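Local coordinates for member of s1p family of ribosomal proteins (Pyrococcus furiosus, PDB 5YH1), which binds manganese through its DHH-family part and probably acts as an exonuclease on nucleic acid, at residues E302-V307 / P343-G348; A71-E76 / G274-I279. One frame throughout, in Å; residues are numbered along the deposited sequence.

Interactions 1 and 2 lie in series along the chain. Interaction 2 joins helix 66-86, part of the parallel-sheet DHH domain, to the short helix 276-279, and the next helix, 286-311, carries the first partner of interaction 1 to the region of the mixed sheet. Their centres are 25 Å apart and their nearest atoms about 13 Å, so they do not touch. Asp67, Asp137, His163 and Asp229 form the metal site; the side chains of Lys345 in interaction 1 and Val73 in interaction 2 each lie about 14 Å from a bound manganese ion. Neither contact coordinates the metal; both pack the fold at some distance from it.

Interaction 1: E302-V307 / P343-G348; sequences EKQEKV and PGKLSG
Gln304 and Lys345 form the polar half of this helix-to-helix contact, their side chains crossing at about a right angle. The amide NE2 of Gln304 rests on the last methylene of the lysine, 3.6 Å from Lys345 CE, and is not bonded to the ammonium group itself. A bend in the lysine chain at chi2 (69°) carries its end toward the glutamine. The amide nitrogen is bonded chiefly to Tyr340 OH and also to Glu258 OE1, which forms a salt bridge with Lys345 NZ and so gathers the two donors. The apolar half is a single touch between branches, Val307 CG2 against Leu346 CD1 at 4.1 Å. In Leu346, chi1 of 179° swings CG away from the backbone nitrogen, and chi2 then turns CD1 to the valine. Within 343-348, Ser347 OG donates to Gly344 O at 2.6 Å, tilted 32° from the carbonyl plane. Around the contact, helix 250-267 contributes Glu258, loop residues Tyr340, Pro341 and Ala335 pack beside it, and Pro343 and Ser347 pack against Phe373 and Val375 of strand 373-378 in the mixed sheet, so that helix 343-358 is set between that sheet and helix 286-311.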
loop_
_atom_site.group_PDB
_atom_site.type_symbol
_atom_site.label_atom_id
_atom_site.label_comp_id
_atom_site.label_asym_id
_atom_site.label_seq_id
_atom_site.Cartn_x
_atom_site.Cartn_y
_atom_site.Cartn_z
ATOM N N GLU A 302 27.129 8.116 2.012
ATOM C CA GLU A 302 27.031 9.295 1.165
ATOM C C GLU A 302 25.679 9.994 1.326
ATOM O O GLU A 302 25.622 11.223 1.383
ATOM C CB GLU A 302 27.270 8.936 -0.303
ATOM C CG GLU A 302 27.367 10.154 -1.214
ATOM C CD GLU A 302 27.605 9.775 -2.663
ATOM O OE1 GLU A 302 26.858 8.928 -3.200
ATOM O OE2 GLU A 302 28.543 10.327 -3.272
ATOM N N LYS A 303 24.593 9.227 1.408
ATOM C CA LYS A 303 23.274 9.827 1.651
ATOM C C LYS A 303 23.233 10.597 2.959
ATOM O O LYS A 303 22.718 11.709 3.013
ATOM C CB LYS A 303 22.178 8.774 1.702
ATOM C CG LYS A 303 21.814 8.177 0.365
ATOM C CD LYS A 303 20.677 7.190 0.554
ATOM C CE LYS A 303 20.402 6.436 -0.725
ATOM N NZ LYS A 303 19.144 5.645 -0.641
ATOM N N GLN A 304 23.774 10.007 4.019
ATOM C CA GLN A 304 23.773 10.679 5.319
ATOM C C GLN A 304 24.589 11.971 5.289
ATOM O O GLN A 304 24.142 12.992 5.798
ATOM C CB GLN A 304 24.265 9.739 6.420
ATOM C CG GLN A 304 23.304 8.591 6.690
ATOM C CD GLN A 304 23.716 7.728 7.872
ATOM O OE1 GLN A 304 24.574 8.108 8.651
ATOM N NE2 GLN A 304 23.097 6.565 8.006
ATOM N N GLU A 305 25.774 11.932 4.682
ATOM C CA GLU A 305 26.618 13.126 4.579
ATOM C C GLU A 305 25.970 14.231 3.757
ATOM O O GLU A 305 26.033 15.401 4.130
ATOM C CB GLU A 305 27.976 12.778 3.965
ATOM C CG GLU A 305 28.854 11.995 4.914
ATOM C CD GLU A 305 30.135 11.500 4.274
ATOM O OE1 GLU A 305 30.226 11.430 3.026
ATOM O OE2 GLU A 305 31.053 11.165 5.042
ATOM N N LYS A 306 25.359 13.847 2.641
ATOM C CA LYS A 306 24.664 14.793 1.763
ATOM C C LYS A 306 23.523 15.472 2.503
ATOM O O LYS A 306 23.403 16.694 2.482
ATOM C CB LYS A 306 24.072 14.077 0.539
ATOM C CG LYS A 306 24.575 14.571 -0.800
ATOM C CD LYS A 306 25.821 13.805 -1.240
ATOM N N VAL A 307 22.671 14.675 3.143
ATOM C CA VAL A 307 21.492 15.232 3.812
ATOM C C VAL A 307 21.941 16.100 4.995
ATOM O O VAL A 307 21.442 17.201 5.191
ATOM C CB VAL A 307 20.460 14.135 4.208
ATOM C CG1 VAL A 307 20.956 13.286 5.371
ATOM C CG2 VAL A 307 19.123 14.757 4.573
ATOM N N PRO A 343 12.398 11.134 9.391
ATOM C CA PRO A 343 12.594 12.147 10.440
ATOM C C PRO A 343 13.282 11.611 11.697
ATOM O O PRO A 343 14.174 12.266 12.234
ATOM C CB PRO A 343 11.170 12.597 10.753
ATOM C CG PRO A 343 10.443 12.419 9.458
ATOM C CD PRO A 343 11.030 11.180 8.835
ATOM N N GLY A 344 12.891 10.424 12.148
ATOM C CA GLY A 344 13.531 9.814 13.304
ATOM C C GLY A 344 15.020 9.601 13.105
ATOM O O GLY A 344 15.829 9.957 13.960
ATOM N N LYS A 345 15.378 9.020 11.966
ATOM C CA LYS A 345 16.772 8.743 11.630
ATOM C C LYS A 345 17.552 10.037 11.402
ATOM O O LYS A 345 18.701 10.157 11.825
ATOM C CB LYS A 345 16.837 7.860 10.381
ATOM C CG LYS A 345 18.238 7.527 9.883
ATOM C CD LYS A 345 18.960 6.606 10.848
ATOM C CE LYS A 345 20.421 6.486 10.478
ATOM N NZ LYS A 345 21.142 5.568 11.395
ATOM N N LEU A 346 16.930 10.992 10.720
ATOM C CA LEU A 346 17.539 12.297 10.481
ATOM C C LEU A 346 17.873 13.011 11.781
ATOM O O LEU A 346 18.954 13.576 11.916
ATOM C CB LEU A 346 16.621 13.187 9.636
ATOM C CG LEU A 346 17.123 14.604 9.335
ATOM C CD1 LEU A 346 18.492 14.579 8.656
ATOM C CD2 LEU A 346 16.123 15.333 8.462
ATOM N N SER A 347 16.934 13.014 12.725
ATOM C CA SER A 347 17.166 13.636 14.027
ATOM C C SER A 347 18.364 13.001 14.732
ATOM O O SER A 347 19.135 13.691 15.385
ATOM C CB SER A 347 15.925 13.541 14.918
ATOM O OG SER A 347 15.723 12.201 15.345
ATOM N N GLY A 348 18.520 11.689 14.575
ATOM C CA GLY A 348 19.661 10.973 15.134
ATOM C C GLY A 348 20.984 11.389 14.508
ATOM O O GLY A 348 21.996 11.516 15.200
#

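Interaction 2: A71-E76 / G274-I279; sequences AGVALE and GIIEEI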
loop_
_atom_site.group_PDB
_atom_site.type_symbol
_atom_site.label_atom_id
_atom_site.label_comp_id
_atom_site.label_asym_id
_atom_site.label_seq_id
_atom_site.Cartn_x
_atom_site.Cartn_y
_atom_site.Cartn_z
ATOM N N ALA A 71 17.150 -10.078 16.309
ATOM C CA ALA A 71 16.434 -10.930 17.258
ATOM C C ALA A 71 15.530 -11.917 16.537
ATOM O O ALA A 71 15.549 -13.115 16.818
ATOM C CB ALA A 71 15.620 -10.074 18.212
ATOM N N GLY A 72 14.755 -11.418 15.583
ATOM C CA GLY A 72 13.864 -12.280 14.824
ATOM C C GLY A 72 14.601 -13.350 14.056
ATOM O O GLY A 72 14.179 -14.520 14.038
ATOM N N VAL A 73 15.710 -12.967 13.424
ATOM C CA VAL A 73 16.467 -13.916 12.605
ATOM C C VAL A 73 17.197 -14.934 13.486
ATOM O O VAL A 73 17.299 -16.102 13.123
ATOM C CB VAL A 73 17.436 -13.200 11.625
ATOM C CG1 VAL A 73 18.310 -14.204 10.888
ATOM C CG2 VAL A 73 16.639 -12.380 10.632
ATOM N N ALA A 74 17.680 -14.499 14.643
ATOM C CA ALA A 74 18.244 -15.438 15.629
ATOM C C ALA A 74 17.253 -16.564 15.938
ATOM O O ALA A 74 17.589 -17.747 15.856
ATOM C CB ALA A 74 18.629 -14.708 16.909
ATOM N N LEU A 75 16.019 -16.190 16.266
ATOM C CA LEU A 75 14.992 -17.176 16.617
ATOM C C LEU A 75 14.616 -18.065 15.433
ATOM O O LEU A 75 14.497 -19.284 15.578
ATOM C CB LEU A 75 13.762 -16.476 17.200
ATOM C CG LEU A 75 14.078 -15.823 18.547
ATOM C CD1 LEU A 75 13.057 -14.758 18.908
ATOM C CD2 LEU A 75 14.185 -16.870 19.649
ATOM N N GLU A 76 14.462 -17.461 14.258
ATOM C CA GLU A 76 14.159 -18.211 13.034
ATOM C C GLU A 76 15.235 -19.259 12.731
ATOM O O GLU A 76 14.931 -20.393 12.319
ATOM C CB GLU A 76 13.976 -17.241 11.839
ATOM C CG GLU A 76 13.856 -17.916 10.479
ATOM C CD GLU A 76 13.474 -16.972 9.335
ATOM O OE1 GLU A 76 13.615 -17.386 8.172
ATOM O OE2 GLU A 76 13.015 -15.837 9.563
ATOM N N GLY A 274 16.487 -13.957 2.463
ATOM C CA GLY A 274 17.378 -14.117 1.322
ATOM C C GLY A 274 18.427 -13.031 1.279
ATOM O O GLY A 274 19.431 -13.166 0.575
ATOM N N ILE A 275 18.189 -11.950 2.027
ATOM C CA ILE A 275 19.113 -10.819 2.097
ATOM C C ILE A 275 19.623 -10.612 3.528
ATOM O O ILE A 275 20.829 -10.538 3.749
ATOM C CB ILE A 275 18.458 -9.516 1.597
ATOM C CG1 ILE A 275 17.754 -9.759 0.252
ATOM C CG2 ILE A 275 19.501 -8.413 1.455
ATOM C CD1 ILE A 275 17.034 -8.550 -0.310
ATOM N N ILE A 276 18.707 -10.499 4.484
ATOM C CA ILE A 276 19.074 -10.192 5.870
ATOM C C ILE A 276 20.075 -11.212 6.458
ATOM O O ILE A 276 21.004 -10.827 7.162
ATOM C CB ILE A 276 17.812 -10.033 6.765
ATOM C CG1 ILE A 276 18.167 -9.503 8.156
ATOM C CG2 ILE A 276 17.049 -11.342 6.903
ATOM C CD1 ILE A 276 18.693 -8.091 8.167
ATOM N N GLU A 277 19.896 -12.496 6.149
ATOM C CA GLU A 277 20.789 -13.547 6.644
ATOM C C GLU A 277 22.228 -13.354 6.160
ATOM O O GLU A 277 23.179 -13.695 6.876
ATOM C CB GLU A 277 20.329 -14.944 6.208
ATOM C CG GLU A 277 18.939 -15.347 6.675
ATOM C CD GLU A 277 17.835 -14.959 5.700
ATOM O OE1 GLU A 277 18.094 -14.204 4.740
ATOM O OE2 GLU A 277 16.693 -15.403 5.907
ATOM N N GLU A 278 22.372 -12.837 4.940
ATOM C CA GLU A 278 23.681 -12.595 4.349
ATOM C C GLU A 278 24.346 -11.410 5.014
ATOM O O GLU A 278 25.539 -11.448 5.329
ATOM C CB GLU A 278 23.564 -12.328 2.846
ATOM C CG GLU A 278 22.879 -13.430 2.044
ATOM C CD GLU A 278 23.636 -14.740 2.056
ATOM O OE1 GLU A 278 24.781 -14.792 2.548
ATOM O OE2 GLU A 278 23.083 -15.734 1.559
ATOM N N ILE A 279 23.571 -10.360 5.244
ATOM C CA ILE A 279 24.081 -9.171 5.907
ATOM C C ILE A 279 24.505 -9.495 7.349
ATOM O O ILE A 279 25.520 -8.985 7.826
ATOM C CB ILE A 279 23.040 -8.043 5.877
ATOM C CG1 ILE A 279 22.794 -7.603 4.425
ATOM C CG2 ILE A 279 23.493 -6.850 6.713
ATOM C CD1 ILE A 279 21.532 -6.780 4.248
HETATM O O HOH W 1 14.445 -14.990 7.004
#
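The carboxylates of Glu76 and Glu277 approach through one water rather than directly. Glu277 is held at one oxygen by its own segment: Gly274 N reaches OE1 at 2.8 Å on the syn side, 16° out of the carboxylate plane. The other oxygen, OE2, accepts from water 1, as does Glu76 OE1, 2.8 Å from the water. Glu76 OE1 and Glu277 OE2 stand 4.3 Å apart; the water bridges them by donating to both carboxylates, while Arg273 at OE1 and Arg99 at OE2 of Glu76 probably compensate the charge. A bend at chi2 (90°) turns the carboxylate of Glu277 back to Gly274, whose positive phi of 99° marks the turn before helix 276-279. Beside the carboxylates, Val73 CG2 packs on Ile276 CG2 at 3.9 Å and on Ile276 CG1 at 4.1 Å, the valine and isoleucine lying alongside one another and pointing opposite ways. Arg99 of strand 97-102 also lies against both Val73 and Ile276. The contact fixes the short helix 276-279 and its turn against helix 66-86 of the parallel-sheet DHH core, which bears the manganese ligand Asp67 near its start; another ligand, His163, belongs to the Asp-His-His signature that names the family.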